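Long-range contact in probable ribonuclease HepT (Haemophilus influenzae, PDB 1JOG), which is probably the RNase toxin of a type VII toxin-antitoxin system, neutralised by its partner MntA, probably through AMPylation: residues L58-D68 against I83-I93. Residues are numbered along the deposited sequence; the frame is centred on the assembly and turned at random.
Sequences LKMMKRQLQQD and ILREALRFGLI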
loop_
_atom_site.group_PDB
_atom_site.type_symbol
_atom_site.label_atom_id
_atom_site.label_comp_id
_atom_site.label_asym_id
_atom_site.label_seq_id
_atom_site.Cartn_x
_atom_site.Cartn_y
_atom_site.Cartn_z
ATOM N N LEU A 58 12.413 7.296 -5.460
ATOM C CA LEU A 58 13.659 6.568 -5.434
ATOM C C LEU A 58 13.963 5.912 -6.773
ATOM O O LEU A 58 15.134 5.732 -7.132
ATOM C CB LEU A 58 13.714 5.569 -4.280
ATOM C CG LEU A 58 14.449 6.349 -3.191
ATOM C CD1 LEU A 58 13.583 6.597 -1.959
ATOM C CD2 LEU A 58 15.743 5.660 -2.890
ATOM N N LYS A 59 12.927 5.575 -7.530
ATOM C CA LYS A 59 13.198 4.963 -8.814
ATOM C C LYS A 59 13.879 6.018 -9.672
ATOM O O LYS A 59 14.836 5.706 -10.322
ATOM C CB LYS A 59 11.930 4.442 -9.486
ATOM C CG LYS A 59 11.735 2.972 -9.292
ATOM C CD LYS A 59 10.442 2.667 -8.564
ATOM C CE LYS A 59 10.206 1.157 -8.366
ATOM N NZ LYS A 59 8.729 0.960 -8.104
HETATM N N MSE A 60 13.425 7.272 -9.593
HETATM C CA MSE A 60 13.986 8.373 -10.383
HETATM C C MSE A 60 15.402 8.723 -9.980
HETATM O O MSE A 60 16.214 8.986 -10.837
HETATM C CB MSE A 60 13.112 9.654 -10.274
HETATM C CG MSE A 60 11.732 9.477 -10.949
HETATM SE SE MSE A 60 11.922 9.160 -12.886
HETATM C CE MSE A 60 11.519 7.479 -13.115
HETATM N N MSE A 61 15.717 8.723 -8.693
HETATM C CA MSE A 61 17.066 9.023 -8.336
HETATM C C MSE A 61 17.887 7.906 -8.974
HETATM O O MSE A 61 18.985 8.131 -9.408
HETATM C CB MSE A 61 17.297 8.945 -6.832
HETATM C CG MSE A 61 16.634 10.047 -6.023
HETATM SE SE MSE A 61 16.891 9.656 -4.098
HETATM C CE MSE A 61 15.192 10.649 -3.770
ATOM N N LYS A 62 17.355 6.693 -8.985
ATOM C CA LYS A 62 18.095 5.569 -9.487
ATOM C C LYS A 62 18.322 5.727 -10.994
ATOM O O LYS A 62 19.461 5.725 -11.483
ATOM C CB LYS A 62 17.340 4.294 -9.204
ATOM C CG LYS A 62 18.238 3.081 -9.308
ATOM C CD LYS A 62 17.536 1.776 -8.896
ATOM C CE LYS A 62 18.280 0.550 -9.467
ATOM N NZ LYS A 62 17.885 -0.759 -8.854
ATOM N N ARG A 63 17.242 5.907 -11.740
ATOM C CA ARG A 63 17.425 6.047 -13.155
ATOM C C ARG A 63 18.311 7.224 -13.466
ATOM O O ARG A 63 18.997 7.201 -14.466
ATOM C CB ARG A 63 16.115 6.224 -13.888
ATOM C CG ARG A 63 15.896 5.181 -14.955
ATOM C CD ARG A 63 14.458 5.186 -15.462
ATOM N NE ARG A 63 13.992 6.554 -15.722
ATOM C CZ ARG A 63 12.735 6.810 -16.085
ATOM N NH1 ARG A 63 11.850 5.785 -16.221
ATOM N NH2 ARG A 63 12.369 8.083 -16.306
ATOM N N GLN A 64 18.313 8.238 -12.611
ATOM C CA GLN A 64 19.104 9.434 -12.871
ATOM C C GLN A 64 20.573 9.089 -12.803
ATOM O O GLN A 64 21.299 9.405 -13.693
ATOM C CB GLN A 64 18.770 10.498 -11.854
ATOM C CG GLN A 64 19.516 11.781 -12.002
ATOM C CD GLN A 64 19.108 12.546 -13.221
ATOM O OE1 GLN A 64 18.000 12.393 -13.706
ATOM N NE2 GLN A 64 20.001 13.389 -13.724
ATOM N N LEU A 65 20.987 8.408 -11.753
ATOM C CA LEU A 65 22.356 8.008 -11.536
ATOM C C LEU A 65 22.794 6.919 -12.494
ATOM O O LEU A 65 23.973 6.844 -12.843
ATOM C CB LEU A 65 22.522 7.529 -10.083
ATOM C CG LEU A 65 22.146 8.729 -9.169
ATOM C CD1 LEU A 65 21.700 8.249 -7.797
ATOM C CD2 LEU A 65 23.292 9.786 -9.092
ATOM N N GLN A 66 21.830 6.100 -12.912
ATOM C CA GLN A 66 22.002 4.951 -13.825
ATOM C C GLN A 66 22.241 5.369 -15.279
ATOM O O GLN A 66 22.899 4.672 -16.012
ATOM C CB GLN A 66 20.743 4.105 -13.723
ATOM C CG GLN A 66 20.747 2.704 -14.228
ATOM C CD GLN A 66 19.517 1.969 -13.701
ATOM O OE1 GLN A 66 18.405 2.520 -13.714
ATOM N NE2 GLN A 66 19.700 0.735 -13.231
ATOM N N GLN A 67 21.697 6.516 -15.654
ATOM C CA GLN A 67 21.813 7.076 -16.977
ATOM C C GLN A 67 22.831 8.212 -16.960
ATOM O O GLN A 67 23.452 8.525 -17.969
ATOM C CB GLN A 67 20.490 7.732 -17.428
ATOM C CG GLN A 67 19.211 6.855 -17.612
ATOM C CD GLN A 67 18.026 7.698 -18.173
ATOM O OE1 GLN A 67 18.183 8.892 -18.414
ATOM N NE2 GLN A 67 16.861 7.087 -18.371
ATOM N N ASP A 68 22.991 8.841 -15.808
ATOM C CA ASP A 68 23.816 10.047 -15.704
ATOM C C ASP A 68 25.267 10.049 -16.109
ATOM O O ASP A 68 25.653 10.694 -17.096
ATOM C CB ASP A 68 23.718 10.659 -14.294
ATOM C CG ASP A 68 23.683 12.198 -14.322
ATOM O OD1 ASP A 68 24.495 12.780 -15.089
ATOM O OD2 ASP A 68 22.854 12.812 -13.593
ATOM N N ILE A 83 22.239 4.851 -3.355
ATOM C CA ILE A 83 21.361 5.676 -4.194
ATOM C C ILE A 83 21.229 7.074 -3.512
ATOM O O ILE A 83 21.338 8.126 -4.181
ATOM C CB ILE A 83 19.930 4.990 -4.305
ATOM C CG1 ILE A 83 20.010 3.634 -5.028
ATOM C CG2 ILE A 83 18.957 5.879 -5.013
ATOM C CD1 ILE A 83 20.341 3.755 -6.479
ATOM N N LEU A 84 20.987 7.086 -2.188
ATOM C CA LEU A 84 20.845 8.372 -1.481
ATOM C C LEU A 84 22.156 9.094 -1.501
ATOM O O LEU A 84 22.169 10.263 -1.779
ATOM C CB LEU A 84 20.395 8.202 -0.043
ATOM C CG LEU A 84 19.040 7.536 0.177
ATOM C CD1 LEU A 84 18.645 7.582 1.727
ATOM C CD2 LEU A 84 18.053 8.203 -0.719
ATOM N N ARG A 85 23.256 8.427 -1.178
ATOM C CA ARG A 85 24.547 9.117 -1.283
ATOM C C ARG A 85 24.810 9.714 -2.669
ATOM O O ARG A 85 25.193 10.895 -2.763
ATOM C CB ARG A 85 25.682 8.187 -0.930
ATOM C CG ARG A 85 25.773 8.005 0.574
ATOM C CD ARG A 85 26.705 6.890 0.912
ATOM N NE ARG A 85 26.369 6.271 2.184
ATOM C CZ ARG A 85 26.375 4.962 2.373
ATOM N NH1 ARG A 85 26.695 4.146 1.371
ATOM N NH2 ARG A 85 26.057 4.471 3.558
ATOM N N GLU A 86 24.605 8.930 -3.744
ATOM C CA GLU A 86 24.831 9.451 -5.111
ATOM C C GLU A 86 23.931 10.640 -5.405
ATOM O O GLU A 86 24.380 11.679 -5.857
ATOM C CB GLU A 86 24.614 8.356 -6.129
ATOM C CG GLU A 86 25.899 7.689 -6.607
ATOM C CD GLU A 86 26.812 7.161 -5.503
ATOM O OE1 GLU A 86 28.025 7.029 -5.777
ATOM O OE2 GLU A 86 26.346 6.862 -4.384
ATOM N N ALA A 87 22.660 10.504 -5.073
ATOM C CA ALA A 87 21.695 11.566 -5.250
ATOM C C ALA A 87 22.159 12.872 -4.600
ATOM O O ALA A 87 21.885 13.933 -5.158
ATOM C CB ALA A 87 20.298 11.129 -4.667
ATOM N N LEU A 88 22.825 12.789 -3.432
ATOM C CA LEU A 88 23.359 13.957 -2.694
ATOM C C LEU A 88 24.527 14.507 -3.525
ATOM O O LEU A 88 24.599 15.704 -3.766
ATOM C CB LEU A 88 23.828 13.579 -1.246
ATOM C CG LEU A 88 24.177 14.713 -0.232
ATOM C CD1 LEU A 88 22.978 15.500 0.150
ATOM C CD2 LEU A 88 24.748 14.184 1.073
ATOM N N ARG A 89 25.400 13.608 -3.985
ATOM C CA ARG A 89 26.547 13.941 -4.837
ATOM C C ARG A 89 26.010 14.749 -6.010
ATOM O O ARG A 89 26.700 15.600 -6.563
ATOM C CB ARG A 89 27.216 12.666 -5.397
ATOM C CG ARG A 89 28.516 12.180 -4.697
ATOM C CD ARG A 89 29.785 12.336 -5.587
ATOM N NE ARG A 89 30.533 11.076 -5.703
ATOM C CZ ARG A 89 30.932 10.493 -6.848
ATOM N NH1 ARG A 89 30.675 11.046 -8.041
ATOM N NH2 ARG A 89 31.573 9.318 -6.800
ATOM N N PHE A 90 24.767 14.491 -6.397
ATOM C CA PHE A 90 24.212 15.230 -7.515
ATOM C C PHE A 90 23.301 16.330 -7.038
ATOM O O PHE A 90 22.655 16.955 -7.866
ATOM C CB PHE A 90 23.444 14.305 -8.465
ATOM C CG PHE A 90 24.312 13.250 -9.142
ATOM C CD1 PHE A 90 25.443 12.710 -8.491
ATOM C CD2 PHE A 90 23.980 12.759 -10.408
ATOM C CE1 PHE A 90 26.238 11.683 -9.090
ATOM C CE2 PHE A 90 24.749 11.738 -11.038
ATOM C CZ PHE A 90 25.885 11.197 -10.369
ATOM N N GLY A 91 23.229 16.592 -5.713
ATOM C CA GLY A 91 22.348 17.693 -5.263
ATOM C C GLY A 91 20.885 17.438 -5.677
ATOM O O GLY A 91 20.135 18.386 -5.941
ATOM N N LEU A 92 20.478 16.155 -5.771
ATOM C CA LEU A 92 19.094 15.772 -6.125
ATOM C C LEU A 92 18.262 15.884 -4.820
ATOM O O LEU A 92 17.148 16.318 -4.841
ATOM C CB LEU A 92 19.047 14.353 -6.693
ATOM C CG LEU A 92 19.430 14.113 -8.188
ATOM C CD1 LEU A 92 19.262 12.567 -8.568
ATOM C CD2 LEU A 92 18.487 14.925 -9.108
ATOM N N ILE A 93 18.848 15.533 -3.684
ATOM C CA ILE A 93 18.187 15.698 -2.392
ATOM C C ILE A 93 19.222 16.542 -1.710
ATOM O O ILE A 93 20.306 16.772 -2.296
ATOM C CB ILE A 93 18.010 14.342 -1.610
ATOM C CG1 ILE A 93 19.330 13.559 -1.503
ATOM C CG2 ILE A 93 16.911 13.562 -2.356
ATOM C CD1 ILE A 93 19.322 12.390 -0.527
#
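Met61, a selenomethionine, packs against Leu84, Ala87, Leu92 and Ile93 in a mainly apolar contact. Its CG stands anti to the carbonyl carbon (chi1 -70°) and the chain runs on extended, which carries SE to 3.8 Å from Ala87 CB and CE to 3.7 Å from Ile93 CG2, Met61 and Ile93 crossing nearly at right angles. Ile83 divides its branches: CG2 lies against Leu58 CD2 and Met61 CB, whereas CD1 rests on the aliphatic stem of Lys62, 3.6 Å from its CG. Leu65 points CD1 at Glu86 CB (3.4 Å) and lays CD2 over one face of the Phe90 ring, a CH-pi contact modelled too tightly for its distance to be trusted. Gln64 CG packs on Leu92 CD1 at 3.5 Å.

No hydrogen bond joins the segments. Gln64 NE2 instead bonds Asp68 OD2 (2.9 Å, bent to 138°) from above the carboxylate plane, and that oxygen meets the Phe90 ring edge.

A Schellman motif with Gly91 at C-prime ends helix 80-89 (Leu92 N to Ala87 O, 2.7 Å). In this all-helical chain the axes of 58-68 and 83-89 cross at 66°; Leu58 lies about 8 Å (side chains) from Arg106, probably catalytic. Helix 96-106 adjoins Leu84 and Ile93; helix 125-140 touches Met61, Gln64 and Leu92.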